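Local coordinates for staphylococcal nuclease domain-containing protein 1 (Drosophila melanogaster, PDB 2WAC) that cleaves both RNA and DNA, associates with the RNA-induced silencing complex, and through its Tudor domain binds peptides carrying symmetrically dimethylated arginine, at residues 4-8 with 20-24; 78-83 with 93-99; 182-186 with 199-203. All coordinates share one frame. Residues are numbered along the deposited sequence.

Contact 1: 4-8 with 20-24; sequences YENVI and AQSVE
Residues 5-8 and 20-22 are antiparallel beta strands of one hairpin whose axes approach to 4.5 Å, their directions 126° apart. Ile-8 and Gln-21 form a hydrogen-bonded pair, with Ile-8 N to Gln-21 O and Gln-21 N to Ile-8 O both 2.9 Å; Val-7 faces Ser-22 as a non-hydrogen-bonded pair, CA to CA 4.6 Å. Beyond it the chain turns into a 3-10 segment at Val-23, whose N reaches Asn-6 O at 3.0 Å. Val-7 (m) sets CB 3.9 Å from Ala-20 CB, and backbone bonds from Val-7 to Val-146 and from Ala-20 to Thr-114 continue the closed five-stranded barrel of the SN5 part, OB-type as in staphylococcal nuclease. Ile-8 (m, t) places CG1 4.0 Å from Val-23 CG2 (chi1 t). Gln-21 NE2 (m, t) bonds to Asp-87 O. One water lies 3.1 Å from Asn-6 O and 3.2 Å from both Ser-22 OG and Glu-24 N. Main-chain bonding fixes the register, while water takes over where the strand ends.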
loop_
_atom_site.group_PDB
_atom_site.type_symbol
_atom_site.label_atom_id
_atom_site.label_comp_id
_atom_site.label_asym_id
_atom_site.label_seq_id
_atom_site.Cartn_x
_atom_site.Cartn_y
_atom_site.Cartn_z
ATOM N N TYR A 4 -8.588 15.583 -5.954
ATOM C CA TYR A 4 -7.447 14.762 -5.535
ATOM C C TYR A 4 -7.320 14.721 -4.013
ATOM O O TYR A 4 -7.624 15.702 -3.332
ATOM C CB TYR A 4 -6.145 15.281 -6.161
ATOM C CG TYR A 4 -6.005 14.962 -7.635
ATOM C CD1 TYR A 4 -5.499 13.732 -8.056
ATOM C CD2 TYR A 4 -6.386 15.885 -8.609
ATOM C CE1 TYR A 4 -5.375 13.429 -9.407
ATOM C CE2 TYR A 4 -6.266 15.589 -9.969
ATOM C CZ TYR A 4 -5.759 14.358 -10.357
ATOM O OH TYR A 4 -5.633 14.052 -11.693
ATOM N N GLU A 5 -6.886 13.577 -3.489
ATOM C CA GLU A 5 -6.574 13.455 -2.069
ATOM C C GLU A 5 -5.063 13.501 -1.880
ATOM O O GLU A 5 -4.320 12.776 -2.547
ATOM C CB GLU A 5 -7.153 12.164 -1.475
ATOM C CG GLU A 5 -7.085 12.100 0.059
ATOM C CD GLU A 5 -7.204 10.686 0.622
ATOM O OE1 GLU A 5 -7.243 9.715 -0.166
ATOM O OE2 GLU A 5 -7.250 10.544 1.862
ATOM N N ASN A 6 -4.614 14.369 -0.978
ATOM C CA ASN A 6 -3.198 14.466 -0.645
ATOM C C ASN A 6 -2.801 13.330 0.290
ATOM O O ASN A 6 -3.237 13.280 1.441
ATOM C CB ASN A 6 -2.873 15.832 -0.033
ATOM C CG ASN A 6 -2.987 16.970 -1.040
ATOM O OD1 ASN A 6 -2.496 16.874 -2.167
ATOM N ND2 ASN A 6 -3.626 18.059 -0.631
ATOM N N VAL A 7 -1.995 12.405 -0.228
ATOM C CA VAL A 7 -1.580 11.220 0.530
ATOM C C VAL A 7 -0.061 11.071 0.612
ATOM O O VAL A 7 0.681 11.759 -0.086
ATOM C CB VAL A 7 -2.177 9.896 -0.050
ATOM C CG1 VAL A 7 -3.702 9.944 -0.085
ATOM C CG2 VAL A 7 -1.605 9.583 -1.431
ATOM N N ILE A 8 0.377 10.162 1.483
ATOM C CA ILE A 8 1.755 9.683 1.520
ATOM C C ILE A 8 1.729 8.166 1.327
ATOM O O ILE A 8 1.001 7.460 2.030
ATOM C CB ILE A 8 2.450 10.037 2.861
ATOM C CG1 ILE A 8 2.733 11.543 2.939
ATOM C CG2 ILE A 8 3.744 9.228 3.046
ATOM C CD1 ILE A 8 3.045 12.050 4.339
ATOM N N ALA A 20 -1.610 3.874 1.318
ATOM C CA ALA A 20 -1.440 5.314 1.451
ATOM C C ALA A 20 -2.103 5.846 2.719
ATOM O O ALA A 20 -3.182 5.393 3.102
ATOM C CB ALA A 20 -1.989 6.028 0.221
ATOM N N GLN A 21 -1.436 6.802 3.364
ATOM C CA GLN A 21 -2.005 7.545 4.485
ATOM C C GLN A 21 -2.495 8.902 3.999
ATOM O O GLN A 21 -1.871 9.514 3.134
ATOM C CB GLN A 21 -0.957 7.773 5.579
ATOM C CG GLN A 21 -0.522 6.533 6.346
ATOM C CD GLN A 21 0.712 6.781 7.209
ATOM O OE1 GLN A 21 1.397 7.795 7.062
ATOM N NE2 GLN A 21 1.007 5.843 8.101
ATOM N N SER A 22 -3.600 9.371 4.568
ATOM C CA SER A 22 -4.085 10.728 4.328
ATOM C C SER A 22 -3.188 11.734 5.059
ATOM O O SER A 22 -2.871 11.545 6.235
ATOM C CB SER A 22 -5.535 10.856 4.805
ATOM O OG SER A 22 -5.983 12.197 4.756
ATOM N N VAL A 23 -2.781 12.795 4.363
ATOM C CA VAL A 23 -1.898 13.812 4.953
ATOM C C VAL A 23 -2.553 14.551 6.133
ATOM O O VAL A 23 -1.883 14.862 7.121
ATOM C CB VAL A 23 -1.341 14.802 3.881
ATOM C CG1 VAL A 23 -0.680 16.019 4.526
ATOM C CG2 VAL A 23 -0.346 14.093 2.969
ATOM N N GLU A 24 -3.859 14.802 6.043
ATOM C CA GLU A 24 -4.574 15.507 7.113
ATOM C C GLU A 24 -4.928 14.622 8.320
ATOM O O GLU A 24 -5.487 15.108 9.307
ATOM C CB GLU A 24 -5.816 16.238 6.575
ATOM C CG GLU A 24 -6.986 15.345 6.179
ATOM C CD GLU A 24 -8.329 16.028 6.379
ATOM O OE1 GLU A 24 -8.683 16.315 7.544
ATOM O OE2 GLU A 24 -9.032 16.271 5.376
HETATM O O HOH W 1 -5.225 14.838 3.189
#

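Contact 2: 78-83 with 93-99; sequences GSNATV and TLPTNRL
Three main-chain hydrogen bonds tie 78-83 to 93-99: Ala-81 N to Leu-94 O at 2.7 Å, Leu-94 N to Ala-81 O at 2.8 Å, and Thr-96 N to Ser-79 O at 2.8 Å and nearly linear. A fourth joins two side chains, Thr-82 OG1 and Thr-93 OG1 at 3.0 Å, both residues in the m rotamer on the same sheet face. Ala-81 and Leu-94 are therefore the hydrogen-bonded antiparallel pair, flanked by the non-hydrogen-bonded pairs Thr-82 with Thr-93 (CA to CA 4.2 Å) and Asn-80 with Pro-95 (4.1 Å). The strand axes come within 4.4 Å, their directions 141° apart. Water 2 links Gly-78 O (2.7 Å) to Thr-96 OG1 (3.0 Å), and water 3 links Ser-79 O (2.9 Å) to Asn-97 N (3.2 Å). After Pro-95 a short 3-10 turn, with Leu-99 N 3.0 Å from Thr-96 O, brings Leu-99 (m, t) back over the first strand: its CD1 lies 3.9 Å from Ala-81 CB and its CD2 4.0 Å from Val-83 CG1. Such a short 3-10 link before the last strand is characteristic of the SH3-like Tudor barrel. Segment 78-83 belongs to the region involved in dimethylarginine binding. Strand 80-85 lies between 91-95 and 68-77 in the sheet, while Leu-99 also touches Pro-52 and Arg-98 bonds to Gln-61 and Asn-66.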
loop_
_atom_site.group_PDB
_atom_site.type_symbol
_atom_site.label_atom_id
_atom_site.label_comp_id
_atom_site.label_asym_id
_atom_site.label_seq_id
_atom_site.Cartn_x
_atom_site.Cartn_y
_atom_site.Cartn_z
ATOM N N GLY A 78 -0.546 -22.381 14.754
ATOM C CA GLY A 78 0.159 -22.822 15.955
ATOM C C GLY A 78 0.688 -21.664 16.784
ATOM O O GLY A 78 -0.080 -20.809 17.232
ATOM N N SER A 79 2.008 -21.632 16.961
ATOM C CA SER A 79 2.682 -20.646 17.817
ATOM C C SER A 79 2.888 -19.279 17.162
ATOM O O SER A 79 3.356 -18.341 17.814
ATOM C CB SER A 79 4.039 -21.189 18.274
ATOM O OG SER A 79 3.889 -22.401 18.987
ATOM N N ASN A 80 2.543 -19.177 15.881
ATOM C CA ASN A 80 2.804 -17.972 15.092
ATOM C C ASN A 80 1.539 -17.417 14.435
ATOM O O ASN A 80 0.553 -18.136 14.265
ATOM C CB ASN A 80 3.867 -18.266 14.024
ATOM C CG ASN A 80 5.144 -18.853 14.610
ATOM O OD1 ASN A 80 5.850 -18.193 15.373
ATOM N ND2 ASN A 80 5.446 -20.098 14.250
ATOM N N ALA A 81 1.571 -16.135 14.080
ATOM C CA ALA A 81 0.472 -15.512 13.344
ATOM C C ALA A 81 0.993 -14.582 12.258
ATOM O O ALA A 81 2.082 -14.015 12.381
ATOM C CB ALA A 81 -0.454 -14.755 14.291
ATOM N N THR A 82 0.213 -14.443 11.190
ATOM C CA THR A 82 0.484 -13.458 10.154
ATOM C C THR A 82 -0.395 -12.240 10.417
ATOM O O THR A 82 -1.623 -12.351 10.476
ATOM C CB THR A 82 0.223 -14.026 8.742
ATOM O OG1 THR A 82 1.038 -15.186 8.536
ATOM C CG2 THR A 82 0.546 -12.985 7.667
ATOM N N VAL A 83 0.246 -11.086 10.592
ATOM C CA VAL A 83 -0.464 -9.844 10.905
ATOM C C VAL A 83 -0.228 -8.751 9.861
ATOM O O VAL A 83 0.803 -8.730 9.189
ATOM C CB VAL A 83 -0.130 -9.302 12.336
ATOM C CG1 VAL A 83 -0.396 -10.362 13.401
ATOM C CG2 VAL A 83 1.312 -8.780 12.427
ATOM N N THR A 93 5.022 -12.370 9.592
ATOM C CA THR A 93 4.713 -13.554 10.386
ATOM C C THR A 93 5.553 -13.538 11.666
ATOM O O THR A 93 6.770 -13.330 11.630
ATOM C CB THR A 93 4.896 -14.857 9.578
ATOM O OG1 THR A 93 4.042 -14.819 8.428
ATOM C CG2 THR A 93 4.538 -16.081 10.417
ATOM N N LEU A 94 4.873 -13.790 12.781
ATOM C CA LEU A 94 5.321 -13.392 14.113
ATOM C C LEU A 94 4.880 -14.403 15.176
ATOM O O LEU A 94 3.756 -14.893 15.100
ATOM C CB LEU A 94 4.667 -12.034 14.427
ATOM C CG LEU A 94 5.256 -11.227 15.572
ATOM C CD1 LEU A 94 6.743 -11.139 15.362
ATOM C CD2 LEU A 94 4.644 -9.839 15.663
ATOM N N PRO A 95 5.745 -14.725 16.173
ATOM C CA PRO A 95 5.203 -15.510 17.295
ATOM C C PRO A 95 4.034 -14.811 17.998
ATOM O O PRO A 95 4.039 -13.582 18.144
ATOM C CB PRO A 95 6.395 -15.643 18.249
ATOM C CG PRO A 95 7.594 -15.476 17.387
ATOM C CD PRO A 95 7.191 -14.475 16.335
ATOM N N THR A 96 3.044 -15.598 18.416
ATOM C CA THR A 96 1.848 -15.072 19.082
ATOM C C THR A 96 2.135 -14.499 20.474
ATOM O O THR A 96 1.325 -13.736 21.007
ATOM C CB THR A 96 0.731 -16.137 19.188
ATOM O OG1 THR A 96 1.233 -17.288 19.876
ATOM C CG2 THR A 96 0.244 -16.553 17.809
ATOM N N ASN A 97 3.279 -14.858 21.058
ATOM C CA ASN A 97 3.698 -14.253 22.327
ATOM C C ASN A 97 4.118 -12.779 22.207
ATOM O O ASN A 97 4.381 -12.120 23.213
ATOM C CB ASN A 97 4.747 -15.111 23.074
ATOM C CG ASN A 97 6.052 -15.280 22.306
ATOM O OD1 ASN A 97 6.505 -14.381 21.599
ATOM N ND2 ASN A 97 6.677 -16.441 22.469
ATOM N N ARG A 98 4.162 -12.273 20.974
ATOM C CA ARG A 98 4.398 -10.850 20.712
ATOM C C ARG A 98 3.098 -10.125 20.353
ATOM O O ARG A 98 3.112 -8.998 19.845
ATOM C CB ARG A 98 5.447 -10.670 19.611
ATOM C CG ARG A 98 6.858 -11.026 20.047
ATOM C CD ARG A 98 7.851 -10.884 18.910
ATOM N NE ARG A 98 8.158 -9.486 18.603
ATOM C CZ ARG A 98 9.187 -8.807 19.106
ATOM N NH1 ARG A 98 10.032 -9.379 19.958
ATOM N NH2 ARG A 98 9.371 -7.544 18.754
ATOM N N LEU A 99 1.977 -10.788 20.624
ATOM C CA LEU A 99 0.655 -10.205 20.432
ATOM C C LEU A 99 -0.034 -10.019 21.773
ATOM O O LEU A 99 0.118 -10.840 22.680
ATOM C CB LEU A 99 -0.207 -11.085 19.520
ATOM C CG LEU A 99 0.360 -11.503 18.156
ATOM C CD1 LEU A 99 -0.601 -12.431 17.434
ATOM C CD2 LEU A 99 0.689 -10.301 17.285
HETATM O O HOH W 2 -0.536 -19.640 19.617
HETATM O O HOH W 3 4.245 -17.906 20.503
#

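Contact 3: 182-186 with 199-203; sequences VLAEQ and YKAAQ
Val-182 leads into the short strand 183-184 with its side chain packed on Leu-176 and Val-177 of helix 172-178, and the extended chain then runs past one turn of helix 193-208. Leu-183 (m, t) sets CD2 3.9 Å from Gln-203 OE1 and touches Trp-214. Ala-184 is central, its CA 5.7 Å from Tyr-199 CA and its CB pointing at the helix, 4.0 Å from Tyr-199 CB and 3.5 Å from Tyr-199 O. Its N donates to Gln-203 OE1 at 3.0 Å, met by a glutamine with chi1 and chi2 both t; its O receives a weak bond from Lys-200 NZ at 3.4 Å. Glu-185 points away; its backbone bonds to Leu-120, and that of Leu-183 to Ala-122, pairing strand 183-184 antiparallel with strand 121-122. Gln-186 (t, p) ends with OE1 3.9 Å from Lys-200 CD. Tyr-199 OH bonds to Asp-171. This strand-on-helix contact joins a two-stranded sheet to the C-terminal helix of the SN5 part, with helix side chains serving backbone polar groups around a small methyl.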
loop_
_atom_site.group_PDB
_atom_site.type_symbol
_atom_site.label_atom_id
_atom_site.label_comp_id
_atom_site.label_asym_id
_atom_site.label_seq_id
_atom_site.Cartn_x
_atom_site.Cartn_y
_atom_site.Cartn_z
ATOM N N VAL A 182 6.396 -1.291 -17.474
ATOM C CA VAL A 182 5.191 -2.087 -17.232
ATOM C C VAL A 182 4.289 -2.115 -18.463
ATOM O O VAL A 182 4.504 -1.370 -19.425
ATOM C CB VAL A 182 4.370 -1.566 -16.012
ATOM C CG1 VAL A 182 5.119 -1.787 -14.699
ATOM C CG2 VAL A 182 3.983 -0.102 -16.192
ATOM N N LEU A 183 3.277 -2.977 -18.421
ATOM C CA LEU A 183 2.278 -3.058 -19.478
ATOM C C LEU A 183 1.037 -2.247 -19.118
ATOM O O LEU A 183 0.713 -2.074 -17.940
ATOM C CB LEU A 183 1.901 -4.520 -19.756
ATOM C CG LEU A 183 3.018 -5.483 -20.185
ATOM C CD1 LEU A 183 2.538 -6.928 -20.131
ATOM C CD2 LEU A 183 3.546 -5.148 -21.578
ATOM N N ALA A 184 0.365 -1.731 -20.142
ATOM C CA ALA A 184 -0.915 -1.056 -19.974
ATOM C C ALA A 184 -2.025 -2.097 -19.976
ATOM O O ALA A 184 -1.992 -3.045 -20.765
ATOM C CB ALA A 184 -1.132 -0.045 -21.089
ATOM N N GLU A 185 -3.000 -1.925 -19.090
ATOM C CA GLU A 185 -4.121 -2.855 -18.993
ATOM C C GLU A 185 -5.304 -2.386 -19.833
ATOM O O GLU A 185 -5.706 -1.221 -19.770
ATOM C CB GLU A 185 -4.543 -3.046 -17.533
ATOM C CG GLU A 185 -5.686 -4.041 -17.324
ATOM C CD GLU A 185 -6.180 -4.089 -15.888
ATOM O OE1 GLU A 185 -5.957 -3.118 -15.135
ATOM O OE2 GLU A 185 -6.799 -5.106 -15.511
ATOM N N GLN A 186 -5.842 -3.308 -20.624
ATOM C CA GLN A 186 -7.050 -3.069 -21.395
ATOM C C GLN A 186 -8.255 -3.613 -20.628
ATOM O O GLN A 186 -8.292 -4.796 -20.282
ATOM C CB GLN A 186 -6.934 -3.739 -22.770
ATOM C CG GLN A 186 -8.169 -3.613 -23.659
ATOM C CD GLN A 186 -8.462 -2.183 -24.066
ATOM O OE1 GLN A 186 -7.588 -1.474 -24.566
ATOM N NE2 GLN A 186 -9.701 -1.753 -23.854
ATOM N N TYR A 199 -3.128 5.294 -21.742
ATOM C CA TYR A 199 -2.115 4.323 -21.307
ATOM C C TYR A 199 -1.658 3.409 -22.452
ATOM O O TYR A 199 -0.483 3.047 -22.530
ATOM C CB TYR A 199 -2.636 3.488 -20.127
ATOM C CG TYR A 199 -2.513 4.139 -18.754
ATOM C CD1 TYR A 199 -2.004 3.422 -17.671
ATOM C CD2 TYR A 199 -2.911 5.462 -18.537
ATOM C CE1 TYR A 199 -1.893 4.000 -16.410
ATOM C CE2 TYR A 199 -2.800 6.052 -17.278
ATOM C CZ TYR A 199 -2.290 5.313 -16.221
ATOM O OH TYR A 199 -2.176 5.875 -14.971
ATOM N N LYS A 200 -2.594 3.043 -23.331
ATOM C CA LYS A 200 -2.286 2.272 -24.543
ATOM C C LYS A 200 -1.324 3.008 -25.474
ATOM O O LYS A 200 -0.373 2.415 -25.986
ATOM C CB LYS A 200 -3.574 1.928 -25.302
ATOM C CG LYS A 200 -4.391 0.818 -24.667
ATOM C CD LYS A 200 -3.838 -0.543 -25.048
ATOM C CE LYS A 200 -3.596 -1.380 -23.800
ATOM N NZ LYS A 200 -2.619 -2.474 -24.076
ATOM N N ALA A 201 -1.585 4.297 -25.689
ATOM C CA ALA A 201 -0.729 5.152 -26.512
ATOM C C ALA A 201 0.674 5.306 -25.922
ATOM O O ALA A 201 1.661 5.322 -26.658
ATOM C CB ALA A 201 -1.379 6.515 -26.710
ATOM N N ALA A 202 0.751 5.425 -24.596
ATOM C CA ALA A 202 2.029 5.485 -23.887
ATOM C C ALA A 202 2.840 4.201 -24.088
ATOM O O ALA A 202 4.045 4.260 -24.345
ATOM C CB ALA A 202 1.809 5.757 -22.405
ATOM N N GLN A 203 2.170 3.051 -23.977
ATOM C CA GLN A 203 2.800 1.751 -24.235
ATOM C C GLN A 203 3.348 1.681 -25.658
ATOM O O GLN A 203 4.465 1.204 -25.882
ATOM C CB GLN A 203 1.819 0.597 -23.989
ATOM C CG GLN A 203 2.384 -0.772 -24.353
ATOM C CD GLN A 203 1.416 -1.908 -24.100
ATOM O OE1 GLN A 203 1.258 -2.365 -22.969
ATOM N NE2 GLN A 203 0.774 -2.383 -25.160
#

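The chain is the extended Tudor domain, Tudor plus SN5. From the N terminus, contact 1 closes the hairpin of strands 5-12 and 17-22 in the five-stranded SN-like barrel. Helix 26-42 then runs between the two parts to the Tudor barrel, where, after strands 57-61 and 68-77, contact 2 closes the hairpin of strands 80-85 and 91-95. The chain returns to the first barrel through strand 113-118, and near the C terminus contact 3, also in the SN-like part, closes the loop between strand 183-184 and helix 193-208. The three loops follow in series, neither nested nor crossed. Contacts 1 and 2 lie on opposite sides of the chain's centre, their centres 31 Å apart.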